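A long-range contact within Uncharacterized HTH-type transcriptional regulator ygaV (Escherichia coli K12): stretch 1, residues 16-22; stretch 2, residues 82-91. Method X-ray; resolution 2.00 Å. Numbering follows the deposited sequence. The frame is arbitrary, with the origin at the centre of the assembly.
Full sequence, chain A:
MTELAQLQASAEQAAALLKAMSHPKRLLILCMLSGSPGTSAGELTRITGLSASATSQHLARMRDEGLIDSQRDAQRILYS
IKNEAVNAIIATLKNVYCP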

# COMPACT_ATOMS: atom_id res chain seq x y z
N ALA A 16 -1.01 7.95 -1.32
CA ALA A 16 -2.16 7.96 -2.19
C ALA A 16 -2.28 6.69 -3.05
O ALA A 16 -3.36 6.15 -3.22
CB ALA A 16 -2.06 9.18 -3.15
N LEU A 17 -1.17 6.25 -3.63
CA LEU A 17 -1.13 5.01 -4.35
C LEU A 17 -1.51 3.83 -3.44
O LEU A 17 -2.36 3.03 -3.79
CB LEU A 17 0.24 4.81 -4.92
CG LEU A 17 0.42 3.51 -5.70
CD1 LEU A 17 -0.10 3.69 -7.12
CD2 LEU A 17 1.89 3.12 -5.68
N LEU A 18 -0.93 3.74 -2.24
CA LEU A 18 -1.23 2.66 -1.35
C LEU A 18 -2.69 2.73 -0.93
O LEU A 18 -3.41 1.74 -0.85
CB LEU A 18 -0.25 2.68 -0.13
CG LEU A 18 1.24 2.43 -0.34
CD1 LEU A 18 1.85 2.24 1.05
CD2 LEU A 18 1.54 1.23 -1.27
N LYS A 19 -3.17 3.92 -0.69
CA LYS A 19 -4.56 4.06 -0.26
C LYS A 19 -5.54 3.60 -1.33
O LYS A 19 -6.53 2.92 -1.00
CB LYS A 19 -4.83 5.48 0.16
CG LYS A 19 -6.28 5.74 0.58
CD LYS A 19 -6.33 6.91 1.56
CE LYS A 19 -7.64 7.73 1.43
NZ LYS A 19 -8.26 8.07 2.80
N ALA A 20 -5.26 3.92 -2.61
CA ALA A 20 -6.11 3.46 -3.69
C ALA A 20 -6.13 1.94 -3.89
O ALA A 20 -7.07 1.40 -4.47
CB ALA A 20 -5.70 4.18 -5.06
N MET A 21 -5.05 1.27 -3.52
CA MET A 21 -4.96 -0.15 -3.66
C MET A 21 -5.45 -0.86 -2.38
O MET A 21 -5.56 -2.06 -2.39
CB MET A 21 -3.46 -0.53 -3.86
CG MET A 21 -2.77 0.08 -5.13
SD MET A 21 -1.06 -0.53 -5.50
CE MET A 21 -1.24 -2.26 -5.69
N SER A 22 -5.74 -0.14 -1.30
CA SER A 22 -5.96 -0.77 0.03
C SER A 22 -7.34 -1.34 0.31
O SER A 22 -7.83 -1.23 1.41
CB SER A 22 -5.60 0.21 1.16
OG SER A 22 -6.33 1.42 1.08
N LYS A 82 -2.56 0.79 -15.89
CA LYS A 82 -1.87 1.94 -16.41
C LYS A 82 -0.55 2.20 -15.66
O LYS A 82 0.47 2.33 -16.27
CB LYS A 82 -2.72 3.23 -16.26
CG LYS A 82 -2.17 4.46 -17.12
CD LYS A 82 -2.65 5.79 -16.64
CE LYS A 82 -1.71 6.94 -17.07
NZ LYS A 82 -1.70 7.10 -18.60
N ASN A 83 -0.61 2.28 -14.33
CA ASN A 83 0.56 2.63 -13.50
C ASN A 83 1.40 1.39 -13.25
O ASN A 83 0.96 0.45 -12.56
CB ASN A 83 0.06 3.23 -12.18
CG ASN A 83 1.13 3.83 -11.41
OD1 ASN A 83 2.28 3.46 -11.61
ND2 ASN A 83 0.81 4.83 -10.55
N GLU A 84 2.62 1.36 -13.73
CA GLU A 84 3.42 0.18 -13.53
C GLU A 84 3.82 -0.04 -12.08
O GLU A 84 4.10 -1.15 -11.74
CB GLU A 84 4.60 0.11 -14.50
CG GLU A 84 4.23 -0.65 -15.81
CD GLU A 84 5.27 -0.45 -16.94
OE1 GLU A 84 6.35 0.15 -16.68
OE2 GLU A 84 5.01 -0.85 -18.12
N ALA A 85 3.84 1.01 -11.25
CA ALA A 85 3.97 0.88 -9.81
C ALA A 85 3.01 -0.14 -9.19
O ALA A 85 3.31 -0.74 -8.17
CB ALA A 85 3.80 2.22 -9.15
N VAL A 86 1.85 -0.32 -9.84
CA VAL A 86 0.85 -1.28 -9.42
C VAL A 86 1.41 -2.65 -9.58
O VAL A 86 1.38 -3.45 -8.67
CB VAL A 86 -0.50 -1.10 -10.19
CG1 VAL A 86 -1.37 -2.28 -9.92
CG2 VAL A 86 -1.17 0.23 -9.79
N ASN A 87 1.97 -2.91 -10.74
CA ASN A 87 2.57 -4.20 -11.00
C ASN A 87 3.71 -4.49 -10.01
O ASN A 87 3.85 -5.63 -9.55
CB ASN A 87 3.08 -4.23 -12.41
CG ASN A 87 1.93 -4.31 -13.45
OD1 ASN A 87 1.95 -3.63 -14.47
ND2 ASN A 87 0.95 -5.09 -13.15
N ALA A 88 4.48 -3.45 -9.69
CA ALA A 88 5.57 -3.57 -8.67
C ALA A 88 5.06 -3.95 -7.31
O ALA A 88 5.65 -4.78 -6.61
CB ALA A 88 6.34 -2.26 -8.58
N ILE A 89 3.96 -3.31 -6.88
CA ILE A 89 3.43 -3.58 -5.55
C ILE A 89 2.79 -4.94 -5.51
O ILE A 89 2.99 -5.72 -4.57
CB ILE A 89 2.48 -2.47 -5.15
CG1 ILE A 89 3.31 -1.22 -4.94
CG2 ILE A 89 1.59 -2.87 -3.89
CD1 ILE A 89 2.59 0.03 -5.04
N ILE A 90 1.98 -5.26 -6.53
CA ILE A 90 1.46 -6.60 -6.67
C ILE A 90 2.51 -7.71 -6.57
O ILE A 90 2.33 -8.69 -5.87
CB ILE A 90 0.59 -6.74 -8.00
CG1 ILE A 90 -0.73 -6.00 -7.79
CG2 ILE A 90 0.36 -8.17 -8.31
CD1 ILE A 90 -1.82 -6.36 -8.89
N ALA A 91 3.60 -7.54 -7.29
CA ALA A 91 4.67 -8.52 -7.31
C ALA A 91 5.33 -8.63 -5.92
O ALA A 91 5.64 -9.75 -5.45
CB ALA A 91 5.70 -8.10 -8.36

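Two helices far apart in sequence meet here through a small, apolar side-chain contact, with no hydrogen bond between them and 289 Å² of surface buried in total. The helix of stretch 1 and that of stretch 2 cross at 67° between their N-to-C directions, and their axes come no closer than 11.4 Å. The backbones therefore stay well apart, with CA of Met 21 lying 8.3 Å from CA of Val 86 and CA of Leu 18 lying 8.8 Å from CA of Ile 89, and side chains fill the gap. Leu 17 and Met 21, four residues apart and linked by the hydrogen bond from Met 21 N to Leu 17 O (3.2 Å), both point toward stretch 2. Ile 89 points back and is touched by both: its CD1 lies 3.2 Å from CD2 of Leu 17, a tight approach for two methyl groups, while its CG2 lies 3.4 Å from CE of Met 21. The CA-to-CB bond of Leu 18 points sideways to stretch 2, yet its CD2 lies 4.1 Å from Ile 89 CD1. Met 21 carries its terminal methyl among the side chains of the second helix, where CE sits 4.2 Å from CG1 of Val 86 and 4.3 Å from CG1 of Ile 90. CD2 of Leu 17 also lies 4.1 Å from CB of Ala 85. Its CD1 lies 3.7 Å from ND2 of Asn 83, a van der Waals contact, since a methyl carbon offers the amide no hydrogen-bonding partner. The same Asn 83 caps its own helix: OD1 accepts from Ala 85 N at 2.9 Å, satisfying an amide in the first turn, which lacks a preceding helical carbonyl. No hydrogen bond crosses between the stretches; the contact rests on van der Waals packing and buried apolar surface.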